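Aminotransferase, class IV (Brucella abortus, PDB 4TVI) probably transfers the amino group of leucine, isoleucine or valine to 2-oxoglutarate, using pyridoxal 5'-phosphate as cofactor. Local coordinates at residues M125-E130 with S142-L147; T165-P170 with N188-R193; P116-Y121 with L149-M154; T161-S166 with G287-K292. All coordinates share one frame; numbering follows the deposited sequence. Where two conformers were deposited one is given.

Interaction 1: M125-E130 with S142-L147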
loop_
_atom_site.group_PDB
_atom_site.type_symbol
_atom_site.label_atom_id
_atom_site.label_comp_id
_atom_site.label_asym_id
_atom_site.label_seq_id
_atom_site.Cartn_x
_atom_site.Cartn_y
_atom_site.Cartn_z
ATOM N N MET A 125 3.276 6.542 13.835
ATOM C CA MET A 125 3.310 6.497 12.374
ATOM C C MET A 125 4.535 7.213 11.798
ATOM O O MET A 125 4.878 8.315 12.221
ATOM C CB MET A 125 2.034 7.110 11.797
ATOM C CG MET A 125 0.777 6.290 12.047
ATOM S SD MET A 125 -0.727 7.119 11.490
ATOM C CE MET A 125 -0.752 8.539 12.583
ATOM N N TYR A 126 5.186 6.566 10.838
ATOM C CA TYR A 126 6.297 7.145 10.087
ATOM C C TYR A 126 5.957 7.135 8.602
ATOM O O TYR A 126 5.303 6.206 8.131
ATOM C CB TYR A 126 7.589 6.357 10.280
ATOM C CG TYR A 126 8.346 6.558 11.569
ATOM C CD1 TYR A 126 8.867 7.799 11.916
ATOM C CD2 TYR A 126 8.608 5.482 12.402
ATOM C CE1 TYR A 126 9.593 7.967 13.088
ATOM C CE2 TYR A 126 9.328 5.638 13.563
ATOM C CZ TYR A 126 9.819 6.881 13.906
ATOM O OH TYR A 126 10.543 7.022 15.072
ATOM N N TRP A 127 6.422 8.141 7.867
ATOM C CA TRP A 127 6.203 8.207 6.424
ATOM C C TRP A 127 7.185 9.177 5.764
ATOM O O TRP A 127 7.781 10.022 6.431
ATOM C CB TRP A 127 4.767 8.628 6.120
ATOM C CG TRP A 127 4.491 10.068 6.462
ATOM C CD1 TRP A 127 4.573 11.143 5.621
ATOM C CD2 TRP A 127 4.100 10.586 7.741
ATOM N NE1 TRP A 127 4.250 12.297 6.297
ATOM C CE2 TRP A 127 3.959 11.983 7.601
ATOM C CE3 TRP A 127 3.858 10.005 8.991
ATOM C CZ2 TRP A 127 3.578 12.807 8.661
ATOM C CZ3 TRP A 127 3.479 10.828 10.047
ATOM C CH2 TRP A 127 3.346 12.213 9.874
ATOM N N ALA A 128 7.340 9.069 4.451
ATOM C CA ALA A 128 8.217 9.981 3.724
ATOM C C ALA A 128 7.428 11.149 3.152
ATOM O O ALA A 128 6.374 10.953 2.549
ATOM C CB ALA A 128 8.951 9.252 2.614
ATOM N N GLU A 129 7.938 12.363 3.347
ATOM C CA GLU A 129 7.314 13.544 2.759
ATOM C C GLU A 129 7.729 13.739 1.298
ATOM O O GLU A 129 6.957 14.269 0.500
ATOM C CB GLU A 129 7.657 14.805 3.554
ATOM C CG GLU A 129 6.820 15.011 4.797
ATOM C CD GLU A 129 5.371 15.321 4.472
ATOM O OE1 GLU A 129 5.106 15.864 3.375
ATOM O OE2 GLU A 129 4.494 15.017 5.310
ATOM N N GLU A 130 8.948 13.325 0.956
ATOM C CA GLU A 130 9.490 13.535 -0.386
ATOM C C GLU A 130 9.994 12.241 -1.009
ATOM O O GLU A 130 10.329 11.289 -0.302
ATOM C CB GLU A 130 10.643 14.539 -0.358
ATOM C CG GLU A 130 10.389 15.806 0.430
ATOM C CD GLU A 130 11.630 16.671 0.509
ATOM O OE1 GLU A 130 12.212 16.977 -0.555
ATOM O OE2 GLU A 130 12.037 17.027 1.634
ATOM N N SER A 142 13.544 12.681 4.496
ATOM C CA SER A 142 12.291 13.425 4.553
ATOM C C SER A 142 11.263 12.724 5.434
ATOM O O SER A 142 10.091 13.100 5.448
ATOM C CB SER A 142 11.718 13.626 3.148
ATOM O OG SER A 142 11.198 12.413 2.630
ATOM N N THR A 143 11.711 11.726 6.191
ATOM C CA THR A 143 10.833 10.988 7.099
ATOM C C THR A 143 10.243 11.899 8.172
ATOM O O THR A 143 10.954 12.722 8.758
ATOM C CB THR A 143 11.581 9.823 7.783
ATOM O OG1 THR A 143 12.035 8.898 6.786
ATOM C CG2 THR A 143 10.668 9.085 8.757
ATOM N N ASP A 144 8.934 11.782 8.390
ATOM C CA ASP A 144 8.274 12.524 9.456
ATOM C C ASP A 144 7.497 11.570 10.361
ATOM O O ASP A 144 7.306 10.402 10.029
ATOM C CB ASP A 144 7.349 13.601 8.881
ATOM C CG ASP A 144 7.161 14.776 9.832
ATOM O OD1 ASP A 144 7.593 14.682 11.006
ATOM O OD2 ASP A 144 6.601 15.803 9.401
ATOM N N PHE A 145 7.039 12.081 11.497
ATOM C CA PHE A 145 6.419 11.251 12.523
ATOM C C PHE A 145 5.116 11.845 13.038
ATOM O O PHE A 145 4.946 13.066 13.076
ATOM C CB PHE A 145 7.404 11.055 13.681
ATOM C CG PHE A 145 6.826 10.347 14.877
ATOM C CD1 PHE A 145 6.759 8.964 14.915
ATOM C CD2 PHE A 145 6.387 11.064 15.980
ATOM C CE1 PHE A 145 6.245 8.310 16.017
ATOM C CE2 PHE A 145 5.871 10.411 17.092
ATOM C CZ PHE A 145 5.800 9.036 17.111
ATOM N N ALA A 146 4.195 10.976 13.432
ATOM C CA ALA A 146 3.010 11.405 14.161
ATOM C C ALA A 146 2.563 10.290 15.095
ATOM O O ALA A 146 2.662 9.108 14.760
ATOM C CB ALA A 146 1.890 11.801 13.212
ATOM N N LEU A 147 2.098 10.672 16.278
ATOM C CA LEU A 147 1.622 9.715 17.268
ATOM C C LEU A 147 0.164 10.005 17.602
ATOM O O LEU A 147 -0.149 11.014 18.235
ATOM C CB LEU A 147 2.483 9.776 18.529
ATOM C CG LEU A 147 2.119 8.825 19.669
ATOM C CD1 LEU A 147 2.162 7.371 19.196
ATOM C CD2 LEU A 147 3.059 9.044 20.839
HETATM O O HOH W 1 4.714 16.226 7.629
#
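A first torsion of 70° sets CG of Trp127 between its backbone N and carbonyl carbon and lays the indole along the neighbouring strand, over Asp144; Asp144 CG, anti to its backbone N, runs the same way. CB of Asp144 makes a CH-pi contact over the six-membered ring, 4.2 Å from its centroid, and Ala146 CB meets the indole at its edge, 3.7 Å from CH2. In the ring plane, Trp127 NE1 gives a nearly straight bond (170°) to Glu129 OE2, which a water links to Asp144 OD2. Lys40 pairs with that Asp144 oxygen and Arg49 of the second subunit with Glu129 OE2, giving each carboxylate its own positive partner and probably easing their like charge (OE2 to OD2 4.7 Å); Glu129 OE1 bonds Ser55 OG. Strands 120-128 and 143-151 are antiparallel neighbours in the five-stranded sheet of this fold-type IV enzyme, with Met125-Ala146 and Trp127-Asp144 as hydrogen-bonded pairs. On the sheet face bearing Tyr126 and Phe145 the two rings meet obliquely, planes 55° apart, with Phe145 CD1 3.5 Å from Tyr126 CE1. Beyond the paired residues, Ser142 O accepts from Glu129 N, and Ser142 OG, which also bonds Leu139 O, accepts from Glu130 N at 2.9 Å.

Interaction 2: T165-P170 with N188-R193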
loop_
_atom_site.group_PDB
_atom_site.type_symbol
_atom_site.label_atom_id
_atom_site.label_comp_id
_atom_site.label_asym_id
_atom_site.label_seq_id
_atom_site.Cartn_x
_atom_site.Cartn_y
_atom_site.Cartn_z
ATOM N N THR A 165 -11.159 -17.150 2.363
ATOM C CA THR A 165 -11.124 -16.065 1.396
ATOM C C THR A 165 -10.420 -16.519 0.122
ATOM O O THR A 165 -9.555 -17.396 0.153
ATOM C CB THR A 165 -10.422 -14.817 1.963
ATOM O OG1 THR A 165 -10.304 -13.829 0.931
ATOM C CG2 THR A 165 -9.032 -15.172 2.488
ATOM N N SER A 166 -10.815 -15.928 -0.998
ATOM C CA SER A 166 -10.246 -16.275 -2.288
ATOM C C SER A 166 -8.861 -15.664 -2.450
ATOM O O SER A 166 -8.117 -16.016 -3.355
ATOM C CB SER A 166 -11.168 -15.805 -3.411
ATOM O OG SER A 166 -11.210 -14.391 -3.445
ATOM N N PHE A 167 -8.533 -14.710 -1.592
ATOM C CA PHE A 167 -7.243 -14.046 -1.683
ATOM C C PHE A 167 -6.228 -14.662 -0.730
ATOM O O PHE A 167 -6.600 -15.304 0.247
ATOM C CB PHE A 167 -7.406 -12.555 -1.405
ATOM C CG PHE A 167 -8.485 -11.912 -2.230
ATOM C CD1 PHE A 167 -8.309 -11.707 -3.589
ATOM C CD2 PHE A 167 -9.678 -11.511 -1.645
ATOM C CE1 PHE A 167 -9.303 -11.118 -4.353
ATOM C CE2 PHE A 167 -10.678 -10.919 -2.405
ATOM C CZ PHE A 167 -10.489 -10.722 -3.759
ATOM N N ARG A 168 -4.946 -14.472 -1.027
ATOM C CA ARG A 168 -3.886 -15.017 -0.190
ATOM C C ARG A 168 -2.936 -13.922 0.274
ATOM O O ARG A 168 -2.917 -12.815 -0.278
ATOM C CB ARG A 168 -3.099 -16.107 -0.924
ATOM C CG ARG A 168 -3.951 -17.163 -1.591
ATOM C CD ARG A 168 -3.094 -18.292 -2.185
ATOM N NE ARG A 168 -3.930 -19.284 -2.858
ATOM C CZ ARG A 168 -3.505 -20.120 -3.806
ATOM N NH1 ARG A 168 -2.242 -20.102 -4.211
ATOM N NH2 ARG A 168 -4.354 -20.976 -4.356
ATOM N N ARG A 169 -2.155 -14.248 1.299
ATOM C CA ARG A 169 -1.057 -13.410 1.754
ATOM C C ARG A 169 -0.030 -13.230 0.646
ATOM O O ARG A 169 0.265 -14.167 -0.091
ATOM C CB ARG A 169 -0.371 -14.034 2.976
ATOM C CG ARG A 169 -1.269 -14.274 4.181
ATOM C CD ARG A 169 -1.777 -12.974 4.781
ATOM N NE ARG A 169 -0.680 -12.055 5.071
ATOM C CZ ARG A 169 -0.796 -10.732 5.070
ATOM N NH1 ARG A 169 -1.964 -10.163 4.794
ATOM N NH2 ARG A 169 0.257 -9.975 5.346
ATOM N N PRO A 170 0.511 -12.017 0.515
ATOM C CA PRO A 170 1.684 -11.840 -0.341
ATOM C C PRO A 170 2.932 -12.385 0.345
ATOM O O PRO A 170 2.844 -12.947 1.441
ATOM C CB PRO A 170 1.765 -10.323 -0.536
ATOM C CG PRO A 170 0.866 -9.714 0.508
ATOM C CD PRO A 170 0.186 -10.803 1.281
ATOM N N ASN A 188 -5.920 -7.032 2.955
ATOM C CA ASN A 188 -6.707 -7.435 4.117
ATOM C C ASN A 188 -8.146 -6.952 4.020
ATOM O O ASN A 188 -9.083 -7.659 4.403
ATOM C CB ASN A 188 -6.082 -6.872 5.402
ATOM C CG ASN A 188 -4.665 -7.361 5.629
ATOM O OD1 ASN A 188 -3.766 -7.073 4.838
ATOM N ND2 ASN A 188 -4.453 -8.087 6.721
ATOM N N ALA A 189 -8.307 -5.744 3.483
ATOM C CA ALA A 189 -9.612 -5.111 3.365
ATOM C C ALA A 189 -10.560 -5.874 2.455
ATOM O O ALA A 189 -11.703 -6.136 2.828
ATOM C CB ALA A 189 -9.451 -3.669 2.866
ATOM N N ARG A 190 -10.086 -6.242 1.267
ATOM C CA ARG A 190 -10.923 -6.985 0.330
ATOM C C ARG A 190 -11.291 -8.366 0.887
ATOM O O ARG A 190 -12.380 -8.870 0.618
ATOM C CB ARG A 190 -10.254 -7.092 -1.046
ATOM C CG ARG A 190 -8.880 -7.725 -1.071
ATOM C CD ARG A 190 -8.332 -7.805 -2.501
ATOM N NE ARG A 190 -7.084 -8.567 -2.556
ATOM C CZ ARG A 190 -6.514 -9.003 -3.676
ATOM N NH1 ARG A 190 -7.074 -8.765 -4.858
ATOM N NH2 ARG A 190 -5.388 -9.697 -3.612
ATOM N N MET A 191 -10.396 -8.971 1.664
ATOM C CA MET A 191 -10.709 -10.236 2.327
ATOM C C MET A 191 -11.870 -10.039 3.293
ATOM O O MET A 191 -12.790 -10.855 3.357
ATOM C CB MET A 191 -9.495 -10.779 3.085
ATOM C CG MET A 191 -8.305 -11.142 2.212
ATOM S SD MET A 191 -6.864 -11.508 3.231
ATOM C CE MET A 191 -5.617 -11.826 1.982
ATOM N N LEU A 192 -11.814 -8.949 4.049
ATOM C CA LEU A 192 -12.866 -8.626 5.001
ATOM C C LEU A 192 -14.168 -8.345 4.271
ATOM O O LEU A 192 -15.234 -8.793 4.700
ATOM C CB LEU A 192 -12.463 -7.425 5.859
ATOM C CG LEU A 192 -11.362 -7.731 6.875
ATOM C CD1 LEU A 192 -10.800 -6.454 7.454
ATOM C CD2 LEU A 192 -11.906 -8.618 7.984
ATOM N N ARG A 193 -14.076 -7.621 3.156
ATOM C CA ARG A 193 -15.245 -7.343 2.330
ATOM C C ARG A 193 -15.882 -8.652 1.869
ATOM O O ARG A 193 -17.101 -8.819 1.914
ATOM C CB ARG A 193 -14.873 -6.484 1.117
ATOM C CG ARG A 193 -16.026 -6.303 0.131
ATOM C CD ARG A 193 -15.535 -5.876 -1.247
ATOM N NE ARG A 193 -14.461 -6.742 -1.733
ATOM C CZ ARG A 193 -14.647 -7.916 -2.329
ATOM N NH1 ARG A 193 -15.875 -8.383 -2.522
ATOM N NH2 ARG A 193 -13.600 -8.626 -2.731
HETATM O O HOH W 2 -1.085 -7.370 5.881
#
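The irregular chain 165-170 passes beside helix 188-193 without a backbone bond to it, coming nearest where CA of Thr165 lies 5.9 Å from CA of Met191. Phe167 and Arg190 carry much of the contact. The guanidinium of Arg190 lies flat on one face of the phenyl ring, planes 17° apart and centres 3.8 Å apart, and its CD adds a CH-pi contact almost over the ring centroid at 3.7 Å. With CG between backbone N and carbonyl carbon (chi1 57°) and the chain extended as far as NE, Arg190 runs across the ring. Its rotation is fixed at the polar end by Asn187 OD1, which takes NE, and by Leu172 O of the second subunit, which takes NH2. Ser166 OG covers the opposite face of Phe167, while Arg193 NH2 reaches the ring edge, 3.7 Å from CE2, with its guanidinium plane steeply inclined. The extended side chain of Met191 reaches from the helix to the chain 165-170: CG packs on Thr165 OG1, and the methyl CE sits 3.9 Å from Phe167 CB and 3.7 Å from Arg168 O. Thr165 OG1 accepts from Phe167 N at 3.2 Å, closing an ST turn, and also bonds Glu194. Farther along, a water joins Arg169 NH2 to Asn188 OD1; Arg169 NE is held by Thr236 O and Asn188 ND2 by Ala216 O. The whole packs a strand-exit loop against helix 185-198 at the dimer interface; Lys180, which carries the pyridoxal phosphate in this class-IV aminotransferase, lies in the connection, ten residues after Pro170 and eight before Asn188.

Interaction 3: P116-Y121 with L149-M154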
loop_
_atom_site.group_PDB
_atom_site.type_symbol
_atom_site.label_atom_id
_atom_site.label_comp_id
_atom_site.label_asym_id
_atom_site.label_seq_id
_atom_site.Cartn_x
_atom_site.Cartn_y
_atom_site.Cartn_z
ATOM N N PRO A 116 -8.602 10.458 33.659
ATOM C CA PRO A 116 -8.252 9.226 34.371
ATOM C C PRO A 116 -9.171 8.073 33.978
ATOM O O PRO A 116 -10.318 8.308 33.591
ATOM C CB PRO A 116 -8.438 9.606 35.841
ATOM C CG PRO A 116 -8.190 11.072 35.874
ATOM C CD PRO A 116 -8.721 11.608 34.572
ATOM N N ASP A 117 -8.653 6.853 34.042
ATOM C CA ASP A 117 -9.427 5.655 33.742
ATOM C C ASP A 117 -10.000 5.662 32.322
ATOM O O ASP A 117 -11.069 5.106 32.072
ATOM C CB ASP A 117 -10.559 5.494 34.757
ATOM C CG ASP A 117 -10.047 5.383 36.179
ATOM O OD1 ASP A 117 -8.917 4.885 36.364
ATOM O OD2 ASP A 117 -10.769 5.805 37.109
ATOM N N THR A 118 -9.283 6.292 31.398
ATOM C CA THR A 118 -9.664 6.271 29.990
ATOM C C THR A 118 -8.740 5.324 29.232
ATOM O O THR A 118 -7.521 5.486 29.269
ATOM C CB THR A 118 -9.606 7.676 29.351
ATOM O OG1 THR A 118 -10.540 8.540 30.010
ATOM C CG2 THR A 118 -9.948 7.609 27.865
ATOM N N ASP A 119 -9.321 4.326 28.571
ATOM C CA ASP A 119 -8.548 3.370 27.775
ATOM C C ASP A 119 -8.205 3.972 26.418
ATOM O O ASP A 119 -9.045 4.610 25.772
ATOM C CB ASP A 119 -9.307 2.052 27.578
ATOM C CG ASP A 119 -9.748 1.428 28.882
ATOM O OD1 ASP A 119 -9.094 1.673 29.919
ATOM O OD2 ASP A 119 -10.743 0.674 28.864
ATOM N N VAL A 120 -6.962 3.785 25.993
ATOM C CA VAL A 120 -6.480 4.473 24.811
ATOM C C VAL A 120 -5.798 3.512 23.833
ATOM O O VAL A 120 -5.081 2.591 24.236
ATOM C CB VAL A 120 -5.497 5.615 25.193
ATOM C CG1 VAL A 120 -4.996 6.346 23.947
ATOM C CG2 VAL A 120 -6.160 6.606 26.161
ATOM N N TYR A 121 -6.067 3.733 22.551
ATOM C CA TYR A 121 -5.364 3.100 21.447
ATOM C C TYR A 121 -4.243 4.005 20.918
ATOM O O TYR A 121 -4.470 5.167 20.560
ATOM C CB TYR A 121 -6.366 2.729 20.352
ATOM C CG TYR A 121 -5.762 2.347 19.022
ATOM C CD1 TYR A 121 -4.841 1.318 18.910
ATOM C CD2 TYR A 121 -6.176 2.983 17.861
ATOM C CE1 TYR A 121 -4.305 0.972 17.677
ATOM C CE2 TYR A 121 -5.661 2.641 16.634
ATOM C CZ TYR A 121 -4.726 1.639 16.539
ATOM O OH TYR A 121 -4.225 1.314 15.296
ATOM N N LEU A 149 -3.317 9.179 19.459
ATOM C CA LEU A 149 -3.954 8.516 20.589
ATOM C C LEU A 149 -5.462 8.690 20.530
ATOM O O LEU A 149 -5.963 9.818 20.471
ATOM C CB LEU A 149 -3.430 9.062 21.921
ATOM C CG LEU A 149 -1.916 9.121 22.117
ATOM C CD1 LEU A 149 -1.589 9.511 23.549
ATOM C CD2 LEU A 149 -1.249 7.815 21.736
ATOM N N GLU A 150 -6.178 7.573 20.527
ATOM C CA GLU A 150 -7.635 7.596 20.489
ATOM C C GLU A 150 -8.242 6.901 21.702
ATOM O O GLU A 150 -7.884 5.766 22.023
ATOM C CB GLU A 150 -8.153 6.943 19.207
ATOM C CG GLU A 150 -9.661 7.061 19.027
ATOM C CD GLU A 150 -10.127 6.548 17.674
ATOM O OE1 GLU A 150 -9.288 6.000 16.925
ATOM O OE2 GLU A 150 -11.328 6.690 17.360
ATOM N N ALA A 151 -9.163 7.589 22.370
ATOM C CA ALA A 151 -9.897 7.008 23.481
ATOM C C ALA A 151 -10.848 5.920 22.986
ATOM O O ALA A 151 -11.847 6.201 22.324
ATOM C CB ALA A 151 -10.667 8.082 24.230
ATOM N N ILE A 152 -10.502 4.670 23.270
ATOM C CA ILE A 152 -11.363 3.537 22.951
ATOM C C ILE A 152 -11.513 2.628 24.161
ATOM O O ILE A 152 -10.531 2.050 24.621
ATOM C CB ILE A 152 -10.813 2.726 21.774
ATOM C CG1 ILE A 152 -10.604 3.637 20.558
ATOM C CG2 ILE A 152 -11.750 1.563 21.448
ATOM C CD1 ILE A 152 -10.154 2.912 19.310
ATOM N N PRO A 153 -12.740 2.510 24.693
ATOM C CA PRO A 153 -12.966 1.671 25.875
ATOM C C PRO A 153 -12.585 0.209 25.630
ATOM O O PRO A 153 -12.911 -0.347 24.581
ATOM C CB PRO A 153 -14.471 1.808 26.119
ATOM C CG PRO A 153 -14.831 3.119 25.498
ATOM C CD PRO A 153 -13.961 3.217 24.279
ATOM N N MET A 154 -11.901 -0.397 26.593
ATOM C CA MET A 154 -11.526 -1.801 26.497
ATOM C C MET A 154 -12.675 -2.672 26.978
ATOM O O MET A 154 -12.940 -2.767 28.175
ATOM C CB MET A 154 -10.266 -2.079 27.317
ATOM C CG MET A 154 -9.690 -3.473 27.141
ATOM S SD MET A 154 -8.903 -3.662 25.533
ATOM C CE MET A 154 -7.646 -4.877 25.911
#
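Backbone hydrogen bonds make the core of this contact: Tyr121 and Glu150 form an antiparallel hydrogen-bonded pair, Tyr121 N giving to Glu150 O at 2.8 Å and Glu150 N to Tyr121 O at 3.0 Å. Asp119 O takes Ile152 N at 2.9 Å through a more bent bond (131°). One side-chain bond follows where regular pairing has ended: Asp119 OD2 accepts from Met154 N at 2.8 Å, using its anti lone pair. Its CG stands anti to the carbonyl carbon (chi1 -54°), which turns the carboxylate to Met154 and places OD2 3.2 Å from Met154 CB. OD1 has a weak bond from Glu72 N. Here pairing runs out between strand 120-128, at its start, and 143-151, at its end, adjacent inner strands of the antiparallel sheet, and Arg69 of strand 64-70 bonds Ile152 O. Apolar contacts fall on both faces. Beside the non-hydrogen-bonded pair Val120-Ala151, Val120 CG1 touches Leu149 CB at 3.7 Å, and Thr118 CG2 meets Ala151 CB; Leu111 of helix 100-111 covers Val120 and Leu149. On the Tyr121 face, Ile152 CD1 packs against Tyr121 CB at 3.9 Å, while Trp59 of the second subunit packs on Tyr121.

Interaction 4: T161-S166 with G287-K292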
loop_
_atom_site.group_PDB
_atom_site.type_symbol
_atom_site.label_atom_id
_atom_site.label_comp_id
_atom_site.label_asym_id
_atom_site.label_seq_id
_atom_site.Cartn_x
_atom_site.Cartn_y
_atom_site.Cartn_z
ATOM N N THR A 161 -16.764 -14.532 13.908
ATOM C CA THR A 161 -16.793 -15.702 13.044
ATOM C C THR A 161 -15.822 -15.563 11.880
ATOM O O THR A 161 -15.452 -14.450 11.491
ATOM C CB THR A 161 -18.202 -15.946 12.481
ATOM O OG1 THR A 161 -18.586 -14.838 11.655
ATOM C CG2 THR A 161 -19.207 -16.114 13.615
ATOM N N ILE A 162 -15.413 -16.699 11.323
ATOM C CA ILE A 162 -14.510 -16.694 10.179
ATOM C C ILE A 162 -15.010 -17.563 9.034
ATOM O O ILE A 162 -15.807 -18.484 9.221
ATOM C CB ILE A 162 -13.090 -17.177 10.558
ATOM C CG1 ILE A 162 -13.146 -18.563 11.202
ATOM C CG2 ILE A 162 -12.413 -16.189 11.501
ATOM C CD1 ILE A 162 -11.778 -19.156 11.476
ATOM N N THR A 163 -14.520 -17.248 7.843
ATOM C CA THR A 163 -14.733 -18.067 6.662
ATOM C C THR A 163 -13.427 -18.029 5.885
ATOM O O THR A 163 -12.465 -17.388 6.312
ATOM C CB THR A 163 -15.903 -17.553 5.790
ATOM O OG1 THR A 163 -16.076 -18.406 4.647
ATOM C CG2 THR A 163 -15.628 -16.138 5.325
ATOM N N THR A 164 -13.380 -18.724 4.759
ATOM C CA THR A 164 -12.204 -18.684 3.912
ATOM C C THR A 164 -12.281 -17.479 2.992
ATOM O O THR A 164 -13.337 -16.862 2.855
ATOM C CB THR A 164 -12.061 -19.961 3.078
ATOM O OG1 THR A 164 -13.280 -20.196 2.368
ATOM C CG2 THR A 164 -11.771 -21.151 3.982
ATOM N N THR A 165 -11.159 -17.150 2.363
ATOM C CA THR A 165 -11.124 -16.065 1.396
ATOM C C THR A 165 -10.420 -16.519 0.122
ATOM O O THR A 165 -9.555 -17.396 0.153
ATOM C CB THR A 165 -10.422 -14.817 1.963
ATOM O OG1 THR A 165 -10.304 -13.829 0.931
ATOM C CG2 THR A 165 -9.032 -15.172 2.488
ATOM N N SER A 166 -10.815 -15.928 -0.998
ATOM C CA SER A 166 -10.246 -16.275 -2.288
ATOM C C SER A 166 -8.861 -15.664 -2.450
ATOM O O SER A 166 -8.117 -16.016 -3.355
ATOM C CB SER A 166 -11.168 -15.805 -3.411
ATOM O OG SER A 166 -11.210 -14.391 -3.445
ATOM N N GLY A 287 -17.022 -19.149 15.433
ATOM C CA GLY A 287 -17.628 -19.761 14.268
ATOM C C GLY A 287 -16.663 -19.855 13.105
ATOM O O GLY A 287 -15.936 -18.907 12.803
ATOM N N PHE A 288 -16.644 -21.016 12.464
ATOM C CA PHE A 288 -15.885 -21.214 11.237
ATOM C C PHE A 288 -16.812 -21.845 10.209
ATOM O O PHE A 288 -17.077 -23.045 10.260
ATOM C CB PHE A 288 -14.649 -22.084 11.489
ATOM C CG PHE A 288 -13.707 -22.166 10.317
ATOM C CD1 PHE A 288 -13.868 -21.347 9.206
ATOM C CD2 PHE A 288 -12.651 -23.065 10.331
ATOM C CE1 PHE A 288 -12.999 -21.426 8.132
ATOM C CE2 PHE A 288 -11.780 -23.151 9.260
ATOM C CZ PHE A 288 -11.954 -22.330 8.158
ATOM N N ASP A 289 -17.319 -21.014 9.302
ATOM C CA ASP A 289 -18.334 -21.417 8.339
ATOM C C ASP A 289 -19.512 -22.108 9.040
ATOM O O ASP A 289 -20.184 -21.498 9.870
ATOM C CB ASP A 289 -17.721 -22.309 7.255
ATOM C CG ASP A 289 -16.828 -21.527 6.295
ATOM O OD1 ASP A 289 -17.345 -20.635 5.586
ATOM O OD2 ASP A 289 -15.609 -21.797 6.252
ATOM N N GLU A 290 -19.758 -23.373 8.716
ATOM C CA GLU A 290 -20.934 -24.067 9.232
ATOM C C GLU A 290 -20.767 -24.605 10.655
ATOM O O GLU A 290 -21.732 -25.089 11.257
ATOM C CB GLU A 290 -21.316 -25.214 8.295
ATOM C CG GLU A 290 -22.128 -24.765 7.092
ATOM C CD GLU A 290 -22.441 -25.906 6.137
ATOM O OE1 GLU A 290 -22.415 -27.075 6.578
ATOM O OE2 GLU A 290 -22.717 -25.629 4.948
ATOM N N ARG A 291 -19.550 -24.545 11.187
ATOM C CA ARG A 291 -19.304 -25.072 12.521
ATOM C C ARG A 291 -19.223 -23.944 13.545
ATOM O O ARG A 291 -18.289 -23.140 13.529
ATOM C CB ARG A 291 -18.027 -25.917 12.544
ATOM C CG ARG A 291 -17.745 -26.543 13.901
ATOM C CD ARG A 291 -16.470 -27.372 13.905
ATOM N NE ARG A 291 -16.297 -28.045 15.189
ATOM C CZ ARG A 291 -15.122 -28.306 15.751
ATOM N NH1 ARG A 291 -13.999 -27.954 15.142
ATOM N NH2 ARG A 291 -15.070 -28.915 16.926
ATOM N N LYS A 292 -20.210 -23.890 14.434
ATOM C CA LYS A 292 -20.195 -22.930 15.526
ATOM C C LYS A 292 -19.216 -23.418 16.587
ATOM O O LYS A 292 -19.070 -24.623 16.795
ATOM C CB LYS A 292 -21.596 -22.752 16.115
HETATM O O HOH W 3 -14.974 -21.849 3.668
#
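Ile162 satisfies both of its backbone polar groups on residues 287-289: its N gives to Gly287 O at 2.7 Å, and its O takes Asp289 N at 2.9 Å. Between them Ile162 pairs with Phe288 as parallel neighbours. Thr163 OG1, which points opposite the backbone N (chi1 -179°), donates to Asp289 OD1 at 2.7 Å, reaching it on the syn side but 23° out of the carboxylate plane; the same hydroxyl accepts from Lys198 NZ. Asp289 OD2 is paired with Arg268 and also receives a bond from a water, which in turn is hydrogen-bonded to Thr164 OG1, so the carboxylate serves Thr163 directly and Thr164 through a water. The salt bridge with Arg268 would probably favour the charged form of Asp289. CD1 of Ile162 lies over one face of the Phe288 ring, 4.0 Å from its centroid, and CG1 of Ile162 comes within 3.5 Å of CD1 of Phe288; Arg268 makes a cation-pi contact with this ring. Phe288 also opens a type II' turn to Arg291, where Phe288 N gives to Arg291 O and Arg291 N to Phe288 O. Strand 160-164 thus runs parallel to strand 281-288 in the mixed sheet, and the type II' turn then makes a two-residue beta hairpin from 281-288 to 291-292.

Interactions 1 and 3 lie on the same two strands, 120-128 and 143-151, of the five-stranded antiparallel sheet, their centres about 24 Å apart: interaction 3 joins the outer ends of the pair and interaction 1 the ends next to the connecting loop. The chain then passes to strand 160-164 of the mixed sheet; interaction 4 uses this strand and interaction 2 the loop that leaves it, with Thr165 and Ser166 in common and centres about 14 Å apart. Interactions 1 and 4 have centres about 38 Å apart, on opposite sides of the chain's centre. Interactions 1 and 3 thus hold the antiparallel sheet together, while 2 and 4 tie the exit of strand 160-164 to helix 185-198 and strand 281-288; interactions 1, 2 and 3 also touch the second subunit.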